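Local coordinates for protein putative thioesterase II (Thermobifida fusca, PDB 3BBJ) that is a putative type II thioesterase that probably hydrolyses acyl thioesters, with two hot-dog domains in one chain, at residues Y40-L45 with L197-L202; V153-D158 with L233-T238. All blocks are in the same frame, centred on the assembly; numbering follows the deposited sequence.

Contact 1 of 2, residues Y40-L45 with L197-L202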
loop_
_atom_site.group_PDB
_atom_site.type_symbol
_atom_site.label_atom_id
_atom_site.label_comp_id
_atom_site.label_asym_id
_atom_site.label_seq_id
_atom_site.Cartn_x
_atom_site.Cartn_y
_atom_site.Cartn_z
ATOM N N TYR A 40 14.623 -6.330 -6.129
ATOM C CA TYR A 40 15.663 -5.994 -7.095
ATOM C C TYR A 40 15.056 -5.363 -8.353
ATOM O O TYR A 40 15.591 -4.397 -8.879
ATOM C CB TYR A 40 16.507 -7.245 -7.425
ATOM C CG TYR A 40 17.473 -7.054 -8.584
ATOM C CD1 TYR A 40 18.581 -6.224 -8.471
ATOM C CD2 TYR A 40 17.259 -7.704 -9.800
ATOM C CE1 TYR A 40 19.443 -6.056 -9.531
ATOM C CE2 TYR A 40 18.117 -7.540 -10.863
ATOM C CZ TYR A 40 19.208 -6.719 -10.734
ATOM O OH TYR A 40 20.067 -6.582 -11.811
ATOM N N LEU A 41 13.932 -5.903 -8.807
ATOM C CA LEU A 41 13.229 -5.380 -9.976
ATOM C C LEU A 41 12.613 -4.010 -9.665
ATOM O O LEU A 41 12.472 -3.158 -10.556
ATOM C CB LEU A 41 12.133 -6.341 -10.426
ATOM C CG LEU A 41 12.480 -7.820 -10.651
ATOM C CD1 LEU A 41 11.250 -8.516 -11.151
ATOM C CD2 LEU A 41 13.638 -8.033 -11.642
HETATM N N MSE A 42 12.245 -3.799 -8.396
HETATM C CA MSE A 42 11.752 -2.492 -7.955
HETATM C C MSE A 42 12.833 -1.410 -8.028
HETATM O O MSE A 42 12.576 -0.295 -8.478
HETATM C CB MSE A 42 11.165 -2.591 -6.550
HETATM C CG MSE A 42 9.720 -3.166 -6.563
HETATM SE SE MSE A 42 9.041 -3.785 -4.854
HETATM C CE MSE A 42 9.775 -2.396 -3.720
ATOM N N THR A 43 14.036 -1.774 -7.605
ATOM C CA THR A 43 15.191 -0.899 -7.555
ATOM C C THR A 43 15.509 -0.344 -8.940
ATOM O O THR A 43 15.793 0.849 -9.111
ATOM C CB THR A 43 16.415 -1.687 -6.998
ATOM O OG1 THR A 43 16.216 -1.959 -5.596
ATOM C CG2 THR A 43 17.686 -0.913 -7.177
ATOM N N VAL A 44 15.447 -1.236 -9.919
ATOM C CA VAL A 44 15.694 -0.904 -11.318
ATOM C C VAL A 44 14.586 -0.005 -11.865
ATOM O O VAL A 44 14.863 0.972 -12.572
ATOM C CB VAL A 44 15.822 -2.197 -12.162
ATOM C CG1 VAL A 44 15.558 -1.922 -13.636
ATOM C CG2 VAL A 44 17.201 -2.828 -11.963
ATOM N N LEU A 45 13.336 -0.325 -11.544
ATOM C CA LEU A 45 12.222 0.483 -12.000
ATOM C C LEU A 45 12.258 1.840 -11.315
ATOM O O LEU A 45 11.974 2.857 -11.947
ATOM C CB LEU A 45 10.885 -0.202 -11.735
ATOM C CG LEU A 45 10.478 -1.420 -12.570
ATOM C CD1 LEU A 45 8.990 -1.716 -12.286
ATOM C CD2 LEU A 45 10.714 -1.208 -14.074
ATOM N N LEU A 197 14.797 -2.529 -2.533
ATOM C CA LEU A 197 15.249 -3.911 -2.331
ATOM C C LEU A 197 15.084 -4.320 -0.871
ATOM O O LEU A 197 14.603 -5.420 -0.570
ATOM C CB LEU A 197 16.719 -4.107 -2.755
ATOM C CG LEU A 197 17.360 -5.484 -2.459
ATOM C CD1 LEU A 197 16.547 -6.614 -3.037
ATOM C CD2 LEU A 197 18.769 -5.568 -2.989
ATOM N N ALA A 198 15.498 -3.437 0.027
ATOM C CA ALA A 198 15.428 -3.674 1.475
ATOM C C ALA A 198 14.048 -4.112 1.937
ATOM O O ALA A 198 13.923 -5.058 2.692
ATOM C CB ALA A 198 15.866 -2.429 2.224
ATOM N N VAL A 199 13.003 -3.454 1.455
ATOM C CA VAL A 199 11.637 -3.758 1.881
ATOM C C VAL A 199 11.212 -5.189 1.514
ATOM O O VAL A 199 10.248 -5.710 2.079
ATOM C CB VAL A 199 10.593 -2.754 1.276
ATOM C CG1 VAL A 199 10.980 -1.324 1.528
ATOM C CG2 VAL A 199 10.442 -2.948 -0.202
ATOM N N ASP A 200 11.899 -5.784 0.535
ATOM C CA ASP A 200 11.637 -7.152 0.072
ATOM C C ASP A 200 12.857 -8.048 0.243
ATOM O O ASP A 200 12.970 -9.068 -0.430
ATOM C CB ASP A 200 11.245 -7.167 -1.421
ATOM C CG ASP A 200 10.617 -8.501 -1.854
ATOM O OD1 ASP A 200 9.857 -9.110 -1.067
ATOM O OD2 ASP A 200 10.861 -8.933 -2.990
ATOM N N ALA A 201 13.760 -7.692 1.148
ATOM C CA ALA A 201 14.991 -8.472 1.315
ATOM C C ALA A 201 14.969 -9.406 2.531
ATOM O O ALA A 201 16.022 -9.962 2.895
ATOM C CB ALA A 201 16.209 -7.528 1.389
ATOM N N LEU A 202 13.791 -9.594 3.140
ATOM C CA LEU A 202 13.688 -10.410 4.363
ATOM C C LEU A 202 12.921 -11.717 4.143
ATOM O O LEU A 202 12.232 -11.873 3.129
ATOM C CB LEU A 202 12.980 -9.618 5.458
ATOM C CG LEU A 202 13.305 -8.142 5.651
ATOM C CD1 LEU A 202 12.126 -7.481 6.388
ATOM C CD2 LEU A 202 14.653 -7.963 6.396
#

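Contact 2 of 2, residues V153-D158 with L233-T238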
loop_
_atom_site.group_PDB
_atom_site.type_symbol
_atom_site.label_atom_id
_atom_site.label_comp_id
_atom_site.label_asym_id
_atom_site.label_seq_id
_atom_site.Cartn_x
_atom_site.Cartn_y
_atom_site.Cartn_z
ATOM N N VAL A 153 21.664 -10.048 6.839
ATOM C CA VAL A 153 20.466 -9.872 7.634
ATOM C C VAL A 153 20.730 -10.413 9.032
ATOM O O VAL A 153 20.975 -11.595 9.205
ATOM C CB VAL A 153 19.302 -10.630 7.004
ATOM C CG1 VAL A 153 18.034 -10.435 7.814
ATOM C CG2 VAL A 153 19.110 -10.179 5.555
ATOM N N ASP A 154 20.698 -9.528 10.017
ATOM C CA ASP A 154 20.916 -9.882 11.408
ATOM C C ASP A 154 19.566 -9.914 12.063
ATOM O O ASP A 154 18.812 -8.945 11.949
ATOM C CB ASP A 154 21.745 -8.800 12.091
ATOM C CG ASP A 154 23.121 -8.636 11.466
ATOM O OD1 ASP A 154 23.951 -9.563 11.614
ATOM O OD2 ASP A 154 23.364 -7.575 10.848
ATOM N N PHE A 155 19.258 -11.006 12.745
ATOM C CA PHE A 155 17.974 -11.170 13.410
ATOM C C PHE A 155 18.123 -11.027 14.917
ATOM O O PHE A 155 19.124 -11.444 15.477
ATOM C CB PHE A 155 17.428 -12.565 13.126
ATOM C CG PHE A 155 17.304 -12.887 11.669
ATOM C CD1 PHE A 155 16.197 -12.464 10.945
ATOM C CD2 PHE A 155 18.270 -13.646 11.026
ATOM C CE1 PHE A 155 16.056 -12.780 9.598
ATOM C CE2 PHE A 155 18.144 -13.964 9.680
ATOM C CZ PHE A 155 17.031 -13.535 8.964
ATOM N N SER A 156 17.122 -10.454 15.577
ATOM C CA SER A 156 17.098 -10.478 17.024
ATOM C C SER A 156 17.114 -11.959 17.435
ATOM O O SER A 156 16.763 -12.820 16.628
ATOM C CB SER A 156 15.837 -9.818 17.564
ATOM O OG SER A 156 14.684 -10.496 17.098
ATOM N N PRO A 157 17.536 -12.264 18.677
ATOM C CA PRO A 157 17.478 -13.641 19.164
ATOM C C PRO A 157 16.094 -14.293 19.039
ATOM O O PRO A 157 15.978 -15.444 18.619
ATOM C CB PRO A 157 17.879 -13.500 20.639
ATOM C CG PRO A 157 18.744 -12.320 20.672
ATOM C CD PRO A 157 18.135 -11.364 19.686
ATOM N N ASP A 158 15.046 -13.562 19.387
ATOM C CA ASP A 158 13.704 -14.111 19.260
ATOM C C ASP A 158 13.334 -14.388 17.807
ATOM O O ASP A 158 12.617 -15.353 17.516
ATOM C CB ASP A 158 12.673 -13.169 19.882
ATOM C CG ASP A 158 12.697 -13.193 21.390
ATOM O OD1 ASP A 158 13.320 -14.117 21.952
ATOM O OD2 ASP A 158 12.084 -12.294 22.005
ATOM N N LEU A 233 19.945 -0.784 8.085
ATOM C CA LEU A 233 18.598 -0.383 8.486
ATOM C C LEU A 233 18.046 -1.372 9.498
ATOM O O LEU A 233 18.232 -2.580 9.348
ATOM C CB LEU A 233 17.695 -0.298 7.258
ATOM C CG LEU A 233 18.197 0.760 6.267
ATOM C CD1 LEU A 233 17.566 0.639 4.884
ATOM C CD2 LEU A 233 17.980 2.141 6.852
ATOM N N ALA A 234 17.412 -0.848 10.545
ATOM C CA ALA A 234 16.646 -1.662 11.483
ATOM C C ALA A 234 15.303 -1.979 10.807
ATOM O O ALA A 234 14.702 -1.084 10.195
ATOM C CB ALA A 234 16.405 -0.896 12.786
ATOM N N PHE A 235 14.833 -3.228 10.931
ATOM C CA PHE A 235 13.592 -3.651 10.300
ATOM C C PHE A 235 12.669 -4.339 11.276
ATOM O O PHE A 235 13.095 -4.840 12.302
ATOM C CB PHE A 235 13.857 -4.603 9.122
ATOM C CG PHE A 235 14.351 -5.999 9.535
ATOM C CD1 PHE A 235 13.452 -7.008 9.883
ATOM C CD2 PHE A 235 15.703 -6.304 9.536
ATOM C CE1 PHE A 235 13.905 -8.272 10.267
ATOM C CE2 PHE A 235 16.154 -7.569 9.904
ATOM C CZ PHE A 235 15.255 -8.545 10.275
ATOM N N ARG A 236 11.382 -4.338 10.936
ATOM C CA ARG A 236 10.385 -5.115 11.649
ATOM C C ARG A 236 9.387 -5.560 10.616
ATOM O O ARG A 236 8.918 -4.736 9.800
ATOM C CB ARG A 236 9.674 -4.306 12.728
ATOM C CG ARG A 236 8.550 -5.108 13.402
ATOM C CD ARG A 236 7.549 -4.273 14.197
ATOM N NE ARG A 236 7.246 -2.999 13.538
ATOM C CZ ARG A 236 6.226 -2.204 13.835
ATOM N NH1 ARG A 236 5.341 -2.555 14.770
ATOM N NH2 ARG A 236 6.080 -1.060 13.168
ATOM N N SER A 237 9.068 -6.856 10.658
ATOM C CA SER A 237 8.125 -7.477 9.716
ATOM C C SER A 237 6.988 -8.144 10.462
ATOM O O SER A 237 7.224 -8.892 11.376
ATOM C CB SER A 237 8.821 -8.512 8.853
ATOM O OG SER A 237 7.883 -9.025 7.931
ATOM N N THR A 238 5.752 -7.869 10.064
ATOM C CA THR A 238 4.594 -8.413 10.735
ATOM C C THR A 238 3.529 -8.808 9.728
ATOM O O THR A 238 3.633 -8.502 8.547
ATOM C CB THR A 238 4.013 -7.410 11.759
ATOM O OG1 THR A 238 3.423 -6.305 11.084
ATOM C CG2 THR A 238 5.097 -6.906 12.672
#

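Contact 1 of 2, residues Y40-L45 with L197-L202
Met42 packs on Val199 and Tyr40 on Leu197, illustrating how a buried helix can meet the end of another helix and the turn leading on from it with no hydrogen bond directly linking segments 40-45 and 197-202. The selenomethionine at Met42 runs out from its helix and bends at its third torsion (39°), bringing methyl CE to 3.6 Å from Val199 CG2; the two side chains cross at about a right angle. On the Leu197 side, CG lies anti to the backbone N (chi1 174°), and CD1 settles 3.7 Å from Tyr40 N, with Tyr40 CB a little farther off. Thr43 packs against the base of the same leucine, its OG1 3.6 Å from Leu197 CB. Although Leu197 N is also close to that hydroxyl, the angle is too poor for a bond, and Thr43 OG1 instead pairs with Gly39 O inside its own helix.

Polar groups one shell out tie the two segments together. Asn37, just before helix 38-51, binds Tyr40 N through OD1 and Asp200 O through ND2, so one amide holds both segments. Asp200 spreads its carboxylate between Gly39 N and Gln266 NE2. A type I turn from Ala198 to Ala201 carries this aspartate, whose CB points toward the helix. Farther away, Met42 also rests on Tyr63 and Phe65 of strand 57-65. Such a long helix laid against a curved antiparallel sheet is the hallmark of the hot-dog fold, and here its first two turns meet the second acyl-CoA thioesterase-like domain.

Contact 2 of 2, residues V153-D158 with L233-T238
Phe235 reaches from its strand to Val153, Asp154 and Phe155, and all the direct contacts converge on one end of its ring. The pairing shows how strands whose axes lie 9.0 Å apart, too far for backbone bonding, can still be joined by a single long side chain. The apolar contacts come first. Val153 CG1, placed anti to its own nitrogen (chi1 -179°), approaches Phe235 CE2 to 4.0 Å obliquely, the side chains crossing at about a right angle. Phe155 starts off to one side of the facing strand, but the end of its side chain comes nearer, and its CD1 meets Phe235 CZ at 4.1 Å. Phe155 CD1 lies at the edge of the Phe235 ring, near its plane, while Phe235 CZ comes to the Phe155 ring obliquely.

One contact involves a polar atom: Asp154 O stands 3.6 Å from Phe235 CE2, an oblique approach to the ring and no hydrogen bond.

The remaining polar interactions lead outward. The Asp154 carboxylate forms a salt bridge with Arg134 through OD1 and accepts a hydrogen bond from Gln129 through OD2, which fixes its rotation.

This is plain side-chain packing within the C-terminal hot-dog domain, between strands that are not immediate neighbours. The two run at 61° to each other. Between them in the sheet order comes strand 173-180, paired with Asp154 at Tyr177 and with Leu233 at Val178, and Phe235 touches Leu253 of strand 246-254 as well.

The two contacts show two levels of packing in a double hot-dog protein: one joins the two halves, and the other packs the second half internally. Their centres are about 17 Å apart, contact 1 near the middle of the chain and contact 2 towards one side. Along the sequence the segments alternate, 40-45, 153-158, 197-202, 233-238, so the connections interleave. Contact 1 joins the N-terminal and C-terminal acyl-CoA thioesterase-like domains, whereas contact 2 stays within the C-terminal one. They meet at segment 197-202, which starts on helix 191-198: Leu202 CD2 packs 3.7 Å from Phe235 CD2. The 197-202 segment therefore faces the N-terminal helix at one end and the strands of its own domain at the other.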